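Local coordinates for protein lipolytic enzyme, G-D-S-L family (Bacteroides thetaiotaomicron, PDB 7BR2) that metabolises the drug diltiazem as a gut-bacterial serine esterase of the GDSL (SGNH) hydrolase family, at residues Pro80-Met89 against His129-Tyr140; Ser28-Ile39 against Ile206-Ala217. All blocks are in the same frame, centred on the assembly; numbering follows the deposited sequence.

From the N terminus, strand 21-26 leads into helix 28-32 and helix 35-46, which supply the first half of contact 2. The chain then reaches strand 82-85, crosses over through helix 102-125 and returns as strand 131-136; contact 1 closes this loop by pairing the two strands within the five-stranded parallel sheet. Only after strand 176-179 and helix 181-194 does 206-217 come back to 28-39, so contact 1 is nested within the larger loop closed by contact 2. The two meet beyond the strand ends, where Met89 CG lies 3.5 Å from Ile206 CG2 and Ser138 OG lies 3.7 Å from Ile29 CD1, tying the central sheet to the segments that carry the presumed catalytic serine and histidine.

Contact 1: Pro80-Met89 against His129-Tyr140; sequences PTVLMVTFGM and HTRIVMTGTSPY
Leu83 is held at both backbone ends by strand 131-136: its N donates to Arg131 O at 2.8 Å, and its O receives Val133 N. Arg131 N to Thr81 O, Val85 N to Val133 O and Thr135 N to Val85 O continue this parallel pairing, with the strand directions 23° apart. These are neighbouring strands of the α/β/α core of an SGNH hydrolase, joined through helix 102-125.

Apolar packing differs on the two faces. Leu83, Val85, Ile132 and Met134 face one way; Leu83 CD2 meets Ile132 CD1 at 4.0 Å, Met134 CE lies against Val85 CB, and Phe124 of helix 102-125 covers Leu83 and Val85. On the opposite face Met84 SD rests on Val133 CB at 3.7 Å. A bend at chi3 (61°) turns the Arg131 guanidinium over Val82, whose CG1 sits 4.0 Å above the centre of the guanidinium plane, while Arg131 NH1 forms a salt bridge with Glu176.

Past the paired residues waters add to the direct contacts. One lies 3.0 Å from Thr86 OG1 and 2.8 Å from Thr137 OG1, to which it donates; a second donates to Phe87 O and accepts from Thr137 N, 2.7 Å from that nitrogen. Met89 CE then packs 3.6 Å from Tyr140 N.

Direct amide pairing thus fixes the register in the core, whereas waters bridge much of the polar link near the presumed active site.

Contact 2: Ser28-Ile39 against Ile206-Ala217; sequences SITDGGRYHSFI and IHPDNDGHMVMA
Ser28 OG and His207 NE2 share a hydrogen bond of 2.9 Å, the hydroxyl at the edge of the imidazole, near its plane. With Asp204, whose OD2 is hydrogen-bonded to His207 ND1, they are consistent with the Ser-His-Asp catalytic triad of an SGNH hydrolase. Ile29 follows beside them: its CD1 touches Ile206 O and its CG2 lies against Pro208 CD.

Behind this pair, His213 reaches from helix 210-217 into the turn of 29-35. Gly33 CA makes a CH-pi contact over its face, 3.6 Å from the ring centroid, and His213 CE1 comes within 3.0 Å of Ile29 O, which lies at the ring edge. With Tyr35 CG between the backbone N and the carbonyl carbon (chi1 70°), the CD2 edge is brought to His213 ND1, the two rings rim to rim with planes at 0°. An alanine in place of His213 would remove this imidazole and is likely to open a gap beneath Gly33, leaving the Tyr35 rim without its flat neighbour.

Farther out, helix 35-39 crosses helix 210-217 at -52°, their axes 8.0 Å apart at closest approach. Phe38 is a knob among Asn210, His213, Met214 and Ala217; Met214 SD stands obliquely to its ring, 4.4 Å from the centroid, and Phe38 CB touches Ala217 CB at 3.6 Å.

Contact 1: Pro80-Met89 against His129-Tyr140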
loop_
_atom_site.group_PDB
_atom_site.type_symbol
_atom_site.label_atom_id
_atom_site.label_comp_id
_atom_site.label_asym_id
_atom_site.label_seq_id
_atom_site.Cartn_x
_atom_site.Cartn_y
_atom_site.Cartn_z
ATOM N N PRO A 80 7.990 16.328 3.142
ATOM C CA PRO A 80 7.234 15.350 3.925
ATOM C C PRO A 80 6.985 15.866 5.335
ATOM O O PRO A 80 7.836 16.542 5.931
ATOM C CB PRO A 80 8.152 14.124 3.937
ATOM C CG PRO A 80 9.524 14.685 3.812
ATOM C CD PRO A 80 9.363 15.862 2.870
ATOM N N THR A 81 5.778 15.581 5.838
ATOM C CA THR A 81 5.487 15.648 7.264
ATOM C C THR A 81 5.772 14.317 7.947
ATOM O O THR A 81 6.121 14.291 9.134
ATOM C CB THR A 81 4.023 16.064 7.509
ATOM O OG1 THR A 81 3.130 15.074 6.985
ATOM C CG2 THR A 81 3.703 17.426 6.889
ATOM N N VAL A 82 5.652 13.221 7.204
ATOM C CA VAL A 82 6.005 11.881 7.659
ATOM C C VAL A 82 6.811 11.211 6.553
ATOM O O VAL A 82 6.343 11.122 5.416
ATOM C CB VAL A 82 4.758 11.037 8.001
ATOM C CG1 VAL A 82 5.174 9.759 8.698
ATOM C CG2 VAL A 82 3.797 11.824 8.890
ATOM N N LEU A 83 7.991 10.700 6.899
ATOM C CA LEU A 83 8.911 10.091 5.939
ATOM C C LEU A 83 9.172 8.648 6.354
ATOM O O LEU A 83 9.666 8.397 7.457
ATOM C CB LEU A 83 10.231 10.869 5.863
ATOM C CG LEU A 83 11.359 10.302 4.981
ATOM C CD1 LEU A 83 10.947 10.247 3.534
ATOM C CD2 LEU A 83 12.638 11.101 5.130
ATOM N N MET A 84 8.786 7.706 5.499
ATOM C CA MET A 84 9.098 6.299 5.694
ATOM C C MET A 84 10.336 5.940 4.878
ATOM O O MET A 84 10.471 6.364 3.730
ATOM C CB MET A 84 7.908 5.424 5.296
ATOM C CG MET A 84 6.839 5.282 6.383
ATOM S SD MET A 84 6.051 6.829 6.924
ATOM C CE MET A 84 5.258 7.392 5.414
ATOM N N VAL A 85 11.249 5.179 5.484
ATOM C CA VAL A 85 12.550 4.865 4.896
ATOM C C VAL A 85 12.733 3.350 4.889
ATOM O O VAL A 85 12.689 2.713 5.947
ATOM C CB VAL A 85 13.700 5.555 5.654
ATOM C CG1 VAL A 85 15.046 5.251 5.016
ATOM C CG2 VAL A 85 13.468 7.068 5.748
ATOM N N THR A 86 12.888 2.767 3.698
ATOM C CA THR A 86 13.108 1.334 3.532
ATOM C C THR A 86 14.183 1.097 2.478
ATOM O O THR A 86 14.241 1.804 1.466
ATOM C CB THR A 86 11.820 0.602 3.138
ATOM O OG1 THR A 86 12.061 -0.813 3.154
ATOM C CG2 THR A 86 11.333 1.026 1.744
ATOM N N PHE A 87 15.052 0.122 2.734
ATOM C CA PHE A 87 16.160 -0.181 1.836
ATOM C C PHE A 87 16.753 -1.515 2.258
ATOM O O PHE A 87 16.365 -2.095 3.278
ATOM C CB PHE A 87 17.238 0.912 1.854
ATOM C CG PHE A 87 17.981 1.008 3.155
ATOM C CD1 PHE A 87 17.361 1.512 4.285
ATOM C CD2 PHE A 87 19.296 0.579 3.252
ATOM C CE1 PHE A 87 18.041 1.590 5.485
ATOM C CE2 PHE A 87 19.979 0.657 4.442
ATOM C CZ PHE A 87 19.353 1.164 5.563
ATOM N N GLY A 88 17.693 -2.015 1.459
ATOM C CA GLY A 88 18.428 -3.214 1.811
ATOM C C GLY A 88 18.349 -4.319 0.777
ATOM O O GLY A 88 19.244 -5.162 0.721
ATOM N N MET A 89 17.272 -4.369 -0.005
ATOM C CA MET A 89 17.170 -5.444 -0.990
ATOM C C MET A 89 18.328 -5.395 -1.984
ATOM O O MET A 89 18.893 -6.437 -2.349
ATOM C CB MET A 89 15.824 -5.391 -1.709
ATOM C CG MET A 89 15.641 -6.518 -2.732
ATOM S SD MET A 89 15.646 -8.207 -2.064
ATOM C CE MET A 89 14.068 -8.287 -1.219
ATOM N N HIS A 129 10.592 19.471 11.175
ATOM C CA HIS A 129 9.177 19.147 11.345
ATOM C C HIS A 129 8.803 17.955 10.468
ATOM O O HIS A 129 7.880 18.010 9.652
ATOM C CB HIS A 129 8.320 20.366 11.013
ATOM C CG HIS A 129 8.665 21.587 11.813
ATOM N ND1 HIS A 129 8.338 21.731 13.146
ATOM C CD2 HIS A 129 9.304 22.729 11.459
ATOM C CE1 HIS A 129 8.772 22.901 13.582
ATOM N NE2 HIS A 129 9.353 23.530 12.576
ATOM N N THR A 130 9.541 16.860 10.613
ATOM C CA THR A 130 9.263 15.649 9.845
ATOM C C THR A 130 9.334 14.436 10.759
ATOM O O THR A 130 10.370 14.179 11.379
ATOM C CB THR A 130 10.242 15.486 8.674
ATOM O OG1 THR A 130 10.147 16.612 7.788
ATOM C CG2 THR A 130 9.926 14.202 7.891
ATOM N N ARG A 131 8.228 13.712 10.859
ATOM C CA ARG A 131 8.225 12.438 11.556
ATOM C C ARG A 131 8.926 11.371 10.715
ATOM O O ARG A 131 8.540 11.123 9.563
ATOM C CB ARG A 131 6.788 12.032 11.869
ATOM C CG ARG A 131 6.661 10.715 12.617
ATOM C CD ARG A 131 5.377 10.656 13.438
ATOM N NE ARG A 131 4.134 10.763 12.677
ATOM C CZ ARG A 131 3.402 9.722 12.281
ATOM N NH1 ARG A 131 3.800 8.482 12.552
ATOM N NH2 ARG A 131 2.269 9.918 11.613
ATOM N N ILE A 132 9.938 10.721 11.294
ATOM C CA ILE A 132 10.731 9.704 10.609
ATOM C C ILE A 132 10.232 8.322 11.018
ATOM O O ILE A 132 10.066 8.039 12.211
ATOM C CB ILE A 132 12.232 9.864 10.920
ATOM C CG1 ILE A 132 12.711 11.283 10.607
ATOM C CG2 ILE A 132 13.058 8.888 10.106
ATOM C CD1 ILE A 132 12.602 11.644 9.132
ATOM N N VAL A 133 9.979 7.458 10.034
ATOM C CA VAL A 133 9.503 6.098 10.284
ATOM C C VAL A 133 10.416 5.110 9.560
ATOM O O VAL A 133 10.354 4.983 8.325
ATOM C CB VAL A 133 8.045 5.912 9.847
ATOM C CG1 VAL A 133 7.584 4.493 10.121
ATOM C CG2 VAL A 133 7.141 6.932 10.555
ATOM N N MET A 134 11.236 4.382 10.320
ATOM C CA MET A 134 12.013 3.298 9.730
ATOM C C MET A 134 11.081 2.135 9.434
ATOM O O MET A 134 10.335 1.701 10.314
ATOM C CB MET A 134 13.125 2.863 10.685
ATOM C CG MET A 134 14.188 3.917 10.943
ATOM S SD MET A 134 15.211 4.247 9.508
ATOM C CE MET A 134 14.943 6.004 9.265
ATOM N N THR A 135 11.075 1.659 8.188
ATOM C CA THR A 135 10.206 0.550 7.791
ATOM C C THR A 135 11.092 -0.530 7.189
ATOM O O THR A 135 11.624 -0.361 6.086
ATOM C CB THR A 135 9.117 0.973 6.800
ATOM O OG1 THR A 135 9.705 1.213 5.514
ATOM C CG2 THR A 135 8.450 2.219 7.252
ATOM N N GLY A 136 11.239 -1.645 7.908
ATOM C CA GLY A 136 12.103 -2.721 7.465
ATOM C C GLY A 136 11.584 -3.324 6.185
ATOM O O GLY A 136 10.402 -3.662 6.106
ATOM N N THR A 137 12.433 -3.409 5.161
ATOM C CA THR A 137 11.976 -3.854 3.847
ATOM C C THR A 137 11.350 -5.248 3.896
ATOM O O THR A 137 11.674 -6.083 4.751
ATOM C CB THR A 137 13.129 -3.876 2.847
ATOM O OG1 THR A 137 12.674 -4.464 1.625
ATOM C CG2 THR A 137 14.298 -4.692 3.378
ATOM N N SER A 138 10.438 -5.488 2.952
ATOM C CA SER A 138 9.954 -6.824 2.672
ATOM C C SER A 138 11.137 -7.750 2.358
ATOM O O SER A 138 12.200 -7.293 1.937
ATOM C CB SER A 138 8.956 -6.778 1.508
ATOM O OG SER A 138 9.492 -6.095 0.389
ATOM N N PRO A 139 10.975 -9.059 2.537
ATOM C CA PRO A 139 12.136 -9.952 2.528
ATOM C C PRO A 139 12.460 -10.536 1.159
ATOM O O PRO A 139 11.645 -10.534 0.235
ATOM C CB PRO A 139 11.697 -11.066 3.489
ATOM C CG PRO A 139 10.212 -11.192 3.206
ATOM C CD PRO A 139 9.729 -9.788 2.868
ATOM N N TYR A 140 13.689 -11.038 1.048
ATOM C CA TYR A 140 14.047 -11.949 -0.034
ATOM C C TYR A 140 13.613 -13.358 0.362
ATOM O O TYR A 140 14.072 -13.892 1.379
ATOM C CB TYR A 140 15.547 -11.903 -0.312
ATOM C CG TYR A 140 15.987 -12.853 -1.405
ATOM C CD1 TYR A 140 15.819 -12.532 -2.746
ATOM C CD2 TYR A 140 16.552 -14.083 -1.094
ATOM C CE1 TYR A 140 16.212 -13.406 -3.748
ATOM C CE2 TYR A 140 16.951 -14.968 -2.098
ATOM C CZ TYR A 140 16.777 -14.624 -3.418
ATOM O OH TYR A 140 17.175 -15.499 -4.412
HETATM O O HOH W 1 10.915 -2.438 0.919
HETATM O O HOH W 2 14.657 -1.871 5.229
#

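Contact 2: Ser28-Ile39 against Ile206-Ala217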
loop_
_atom_site.group_PDB
_atom_site.type_symbol
_atom_site.label_atom_id
_atom_site.label_comp_id
_atom_site.label_asym_id
_atom_site.label_seq_id
_atom_site.Cartn_x
_atom_site.Cartn_y
_atom_site.Cartn_z
ATOM N N SER A 28 13.108 -0.472 -5.855
ATOM C CA SER A 28 12.162 -0.867 -6.893
ATOM C C SER A 28 10.873 -1.403 -6.305
ATOM O O SER A 28 9.820 -1.293 -6.938
ATOM C CB SER A 28 12.752 -1.909 -7.838
ATOM O OG SER A 28 13.392 -2.951 -7.131
ATOM N N ILE A 29 10.930 -2.005 -5.121
ATOM C CA ILE A 29 9.698 -2.489 -4.505
ATOM C C ILE A 29 8.737 -1.326 -4.274
ATOM O O ILE A 29 7.539 -1.420 -4.567
ATOM C CB ILE A 29 10.031 -3.248 -3.206
ATOM C CG1 ILE A 29 10.863 -4.490 -3.563
ATOM C CG2 ILE A 29 8.755 -3.598 -2.456
ATOM C CD1 ILE A 29 11.709 -5.037 -2.431
ATOM N N THR A 30 9.275 -0.191 -3.814
ATOM C CA THR A 30 8.500 1.039 -3.677
ATOM C C THR A 30 8.201 1.664 -5.037
ATOM O O THR A 30 7.056 2.028 -5.329
ATOM C CB THR A 30 9.281 2.022 -2.812
ATOM O OG1 THR A 30 9.506 1.442 -1.524
ATOM C CG2 THR A 30 8.547 3.355 -2.688
ATOM N N ASP A 31 9.230 1.805 -5.871
ATOM C CA ASP A 31 9.107 2.495 -7.152
ATOM C C ASP A 31 8.003 1.890 -8.010
ATOM O O ASP A 31 7.052 2.577 -8.402
ATOM C CB ASP A 31 10.464 2.452 -7.863
ATOM C CG ASP A 31 10.483 3.218 -9.184
ATOM O OD1 ASP A 31 9.468 3.836 -9.560
ATOM O OD2 ASP A 31 11.565 3.245 -9.811
ATOM N N GLY A 32 8.094 0.592 -8.281
ATOM C CA GLY A 32 7.141 -0.057 -9.145
ATOM C C GLY A 32 5.975 -0.711 -8.443
ATOM O O GLY A 32 5.132 -1.313 -9.116
ATOM N N GLY A 33 5.886 -0.621 -7.112
ATOM C CA GLY A 33 4.848 -1.300 -6.368
ATOM C C GLY A 33 3.709 -0.393 -5.910
ATOM O O GLY A 33 3.740 0.825 -6.047
ATOM N N ARG A 34 2.703 -1.024 -5.293
ATOM C CA ARG A 34 1.461 -0.336 -4.968
ATOM C C ARG A 34 1.133 -0.284 -3.481
ATOM O O ARG A 34 0.077 0.250 -3.121
ATOM C CB ARG A 34 0.293 -0.994 -5.714
ATOM C CG ARG A 34 0.182 -0.632 -7.203
ATOM C CD ARG A 34 -0.962 -1.405 -7.821
ATOM N NE ARG A 34 -1.187 -1.137 -9.243
ATOM C CZ ARG A 34 -0.473 -1.660 -10.243
ATOM N NH1 ARG A 34 0.560 -2.462 -10.007
ATOM N NH2 ARG A 34 -0.789 -1.362 -11.494
ATOM N N TYR A 35 2.004 -0.773 -2.604
ATOM C CA TYR A 35 1.643 -0.803 -1.195
ATOM C C TYR A 35 1.281 0.591 -0.701
ATOM O O TYR A 35 0.326 0.754 0.069
ATOM C CB TYR A 35 2.768 -1.413 -0.355
ATOM C CG TYR A 35 4.026 -0.577 -0.212
ATOM C CD1 TYR A 35 4.112 0.464 0.726
ATOM C CD2 TYR A 35 5.151 -0.856 -0.974
ATOM C CE1 TYR A 35 5.284 1.232 0.862
ATOM C CE2 TYR A 35 6.326 -0.110 -0.838
ATOM C CZ TYR A 35 6.389 0.927 0.082
ATOM O OH TYR A 35 7.551 1.661 0.196
ATOM N N HIS A 36 2.013 1.613 -1.159
ATOM C CA HIS A 36 1.722 2.976 -0.733
ATOM C C HIS A 36 0.402 3.452 -1.314
ATOM O O HIS A 36 -0.364 4.158 -0.641
ATOM C CB HIS A 36 2.869 3.915 -1.125
ATOM C CG HIS A 36 3.459 3.634 -2.478
ATOM N ND1 HIS A 36 2.865 4.044 -3.655
ATOM C CD2 HIS A 36 4.605 3.006 -2.834
ATOM C CE1 HIS A 36 3.608 3.658 -4.677
ATOM N NE2 HIS A 36 4.674 3.036 -4.206
ATOM N N SER A 37 0.107 3.049 -2.552
ATOM C CA SER A 37 -1.190 3.364 -3.143
ATOM C C SER A 37 -2.324 2.653 -2.399
ATOM O O SER A 37 -3.402 3.223 -2.198
ATOM C CB SER A 37 -1.185 2.995 -4.628
ATOM O OG SER A 37 -2.360 3.440 -5.282
ATOM N N PHE A 38 -2.093 1.412 -1.968
ATOM C CA PHE A 38 -3.107 0.677 -1.215
ATOM C C PHE A 38 -3.331 1.309 0.160
ATOM O O PHE A 38 -4.468 1.382 0.649
ATOM C CB PHE A 38 -2.669 -0.787 -1.092
ATOM C CG PHE A 38 -2.609 -1.530 -2.417
ATOM C CD1 PHE A 38 -3.317 -1.076 -3.525
ATOM C CD2 PHE A 38 -1.847 -2.689 -2.545
ATOM C CE1 PHE A 38 -3.269 -1.759 -4.730
ATOM C CE2 PHE A 38 -1.782 -3.375 -3.757
ATOM C CZ PHE A 38 -2.503 -2.916 -4.846
ATOM N N ILE A 39 -2.258 1.804 0.781
ATOM C CA ILE A 39 -2.381 2.504 2.063
ATOM C C ILE A 39 -3.188 3.793 1.903
ATOM O O ILE A 39 -4.091 4.099 2.707
ATOM C CB ILE A 39 -0.990 2.784 2.654
ATOM C CG1 ILE A 39 -0.284 1.489 3.065
ATOM C CG2 ILE A 39 -1.107 3.707 3.851
ATOM C CD1 ILE A 39 1.228 1.682 3.389
ATOM N N ILE A 206 11.995 -11.380 -5.036
ATOM C CA ILE A 206 12.450 -10.039 -4.686
ATOM C C ILE A 206 11.310 -9.031 -4.743
ATOM O O ILE A 206 11.077 -8.282 -3.789
ATOM C CB ILE A 206 13.608 -9.592 -5.603
ATOM C CG1 ILE A 206 14.785 -10.560 -5.472
ATOM C CG2 ILE A 206 13.974 -8.128 -5.348
ATOM C CD1 ILE A 206 15.812 -10.415 -6.573
ATOM N N HIS A 207 10.586 -8.997 -5.867
ATOM C CA HIS A 207 9.603 -7.964 -6.142
ATOM C C HIS A 207 8.198 -8.510 -5.920
ATOM O O HIS A 207 7.702 -9.279 -6.750
ATOM C CB HIS A 207 9.771 -7.455 -7.578
ATOM C CG HIS A 207 11.128 -6.875 -7.842
ATOM N ND1 HIS A 207 12.138 -7.585 -8.456
ATOM C CD2 HIS A 207 11.657 -5.667 -7.521
ATOM C CE1 HIS A 207 13.221 -6.828 -8.528
ATOM N NE2 HIS A 207 12.957 -5.662 -7.961
ATOM N N PRO A 208 7.518 -8.142 -4.833
ATOM C CA PRO A 208 6.160 -8.650 -4.593
ATOM C C PRO A 208 5.172 -8.243 -5.671
ATOM O O PRO A 208 5.247 -7.151 -6.239
ATOM C CB PRO A 208 5.779 -8.025 -3.246
ATOM C CG PRO A 208 7.075 -7.700 -2.585
ATOM C CD PRO A 208 8.013 -7.327 -3.707
ATOM N N ASP A 209 4.229 -9.144 -5.934
ATOM C CA ASP A 209 3.095 -8.898 -6.810
ATOM C C ASP A 209 2.045 -8.083 -6.043
ATOM O O ASP A 209 2.255 -7.682 -4.896
ATOM C CB ASP A 209 2.564 -10.245 -7.313
ATOM C CG ASP A 209 1.784 -10.153 -8.611
ATOM O OD1 ASP A 209 1.402 -9.046 -9.031
ATOM O OD2 ASP A 209 1.524 -11.224 -9.208
ATOM N N ASN A 210 0.888 -7.847 -6.662
ATOM C CA ASN A 210 -0.138 -7.002 -6.044
ATOM C C ASN A 210 -0.578 -7.553 -4.695
ATOM O O ASN A 210 -0.871 -6.790 -3.765
ATOM C CB ASN A 210 -1.342 -6.881 -6.975
ATOM C CG ASN A 210 -0.997 -6.232 -8.282
ATOM O OD1 ASN A 210 -0.588 -5.066 -8.317
ATOM N ND2 ASN A 210 -1.128 -6.982 -9.369
ATOM N N ASP A 211 -0.660 -8.879 -4.575
ATOM C CA ASP A 211 -1.023 -9.478 -3.294
ATOM C C ASP A 211 0.017 -9.160 -2.230
ATOM O O ASP A 211 -0.332 -8.821 -1.091
ATOM C CB ASP A 211 -1.198 -10.993 -3.443
ATOM C CG ASP A 211 0.049 -11.687 -3.992
ATOM O OD1 ASP A 211 0.670 -11.167 -4.953
ATOM O OD2 ASP A 211 0.445 -12.719 -3.418
ATOM N N GLY A 212 1.301 -9.267 -2.581
ATOM C CA GLY A 212 2.338 -8.931 -1.623
ATOM C C GLY A 212 2.268 -7.482 -1.187
ATOM O O GLY A 212 2.418 -7.173 0.001
ATOM N N HIS A 213 2.018 -6.574 -2.139
ATOM C CA HIS A 213 1.903 -5.163 -1.794
ATOM C C HIS A 213 0.663 -4.901 -0.953
ATOM O O HIS A 213 0.689 -4.040 -0.066
ATOM C CB HIS A 213 1.912 -4.317 -3.070
ATOM C CG HIS A 213 3.287 -4.099 -3.610
ATOM N ND1 HIS A 213 4.137 -3.136 -3.108
ATOM C CD2 HIS A 213 3.997 -4.778 -4.539
ATOM C CE1 HIS A 213 5.302 -3.214 -3.725
ATOM N NE2 HIS A 213 5.242 -4.199 -4.603
ATOM N N MET A 214 -0.409 -5.661 -1.170
ATOM C CA MET A 214 -1.580 -5.484 -0.321
ATOM C C MET A 214 -1.312 -6.023 1.080
ATOM O O MET A 214 -1.775 -5.440 2.066
ATOM C CB MET A 214 -2.801 -6.148 -0.951
ATOM C CG MET A 214 -4.114 -5.765 -0.295
ATOM S SD MET A 214 -4.332 -3.983 -0.055
ATOM C CE MET A 214 -4.801 -3.937 1.670
ATOM N N VAL A 215 -0.536 -7.103 1.195
ATOM C CA VAL A 215 -0.128 -7.574 2.517
ATOM C C VAL A 215 0.746 -6.535 3.198
ATOM O O VAL A 215 0.624 -6.290 4.404
ATOM C CB VAL A 215 0.577 -8.943 2.414
ATOM C CG1 VAL A 215 1.314 -9.259 3.693
ATOM C CG2 VAL A 215 -0.445 -10.035 2.118
ATOM N N MET A 216 1.639 -5.907 2.439
ATOM C CA MET A 216 2.479 -4.860 3.007
ATOM C C MET A 216 1.633 -3.693 3.500
ATOM O O MET A 216 1.882 -3.136 4.580
ATOM C CB MET A 216 3.496 -4.383 1.969
ATOM C CG MET A 216 4.585 -5.386 1.695
ATOM S SD MET A 216 5.583 -5.002 0.234
ATOM C CE MET A 216 6.645 -3.708 0.891
ATOM N N ALA A 217 0.630 -3.304 2.709
ATOM C CA ALA A 217 -0.276 -2.249 3.135
ATOM C C ALA A 217 -1.010 -2.661 4.396
ATOM O O ALA A 217 -1.128 -1.871 5.340
ATOM C CB ALA A 217 -1.254 -1.913 2.011
#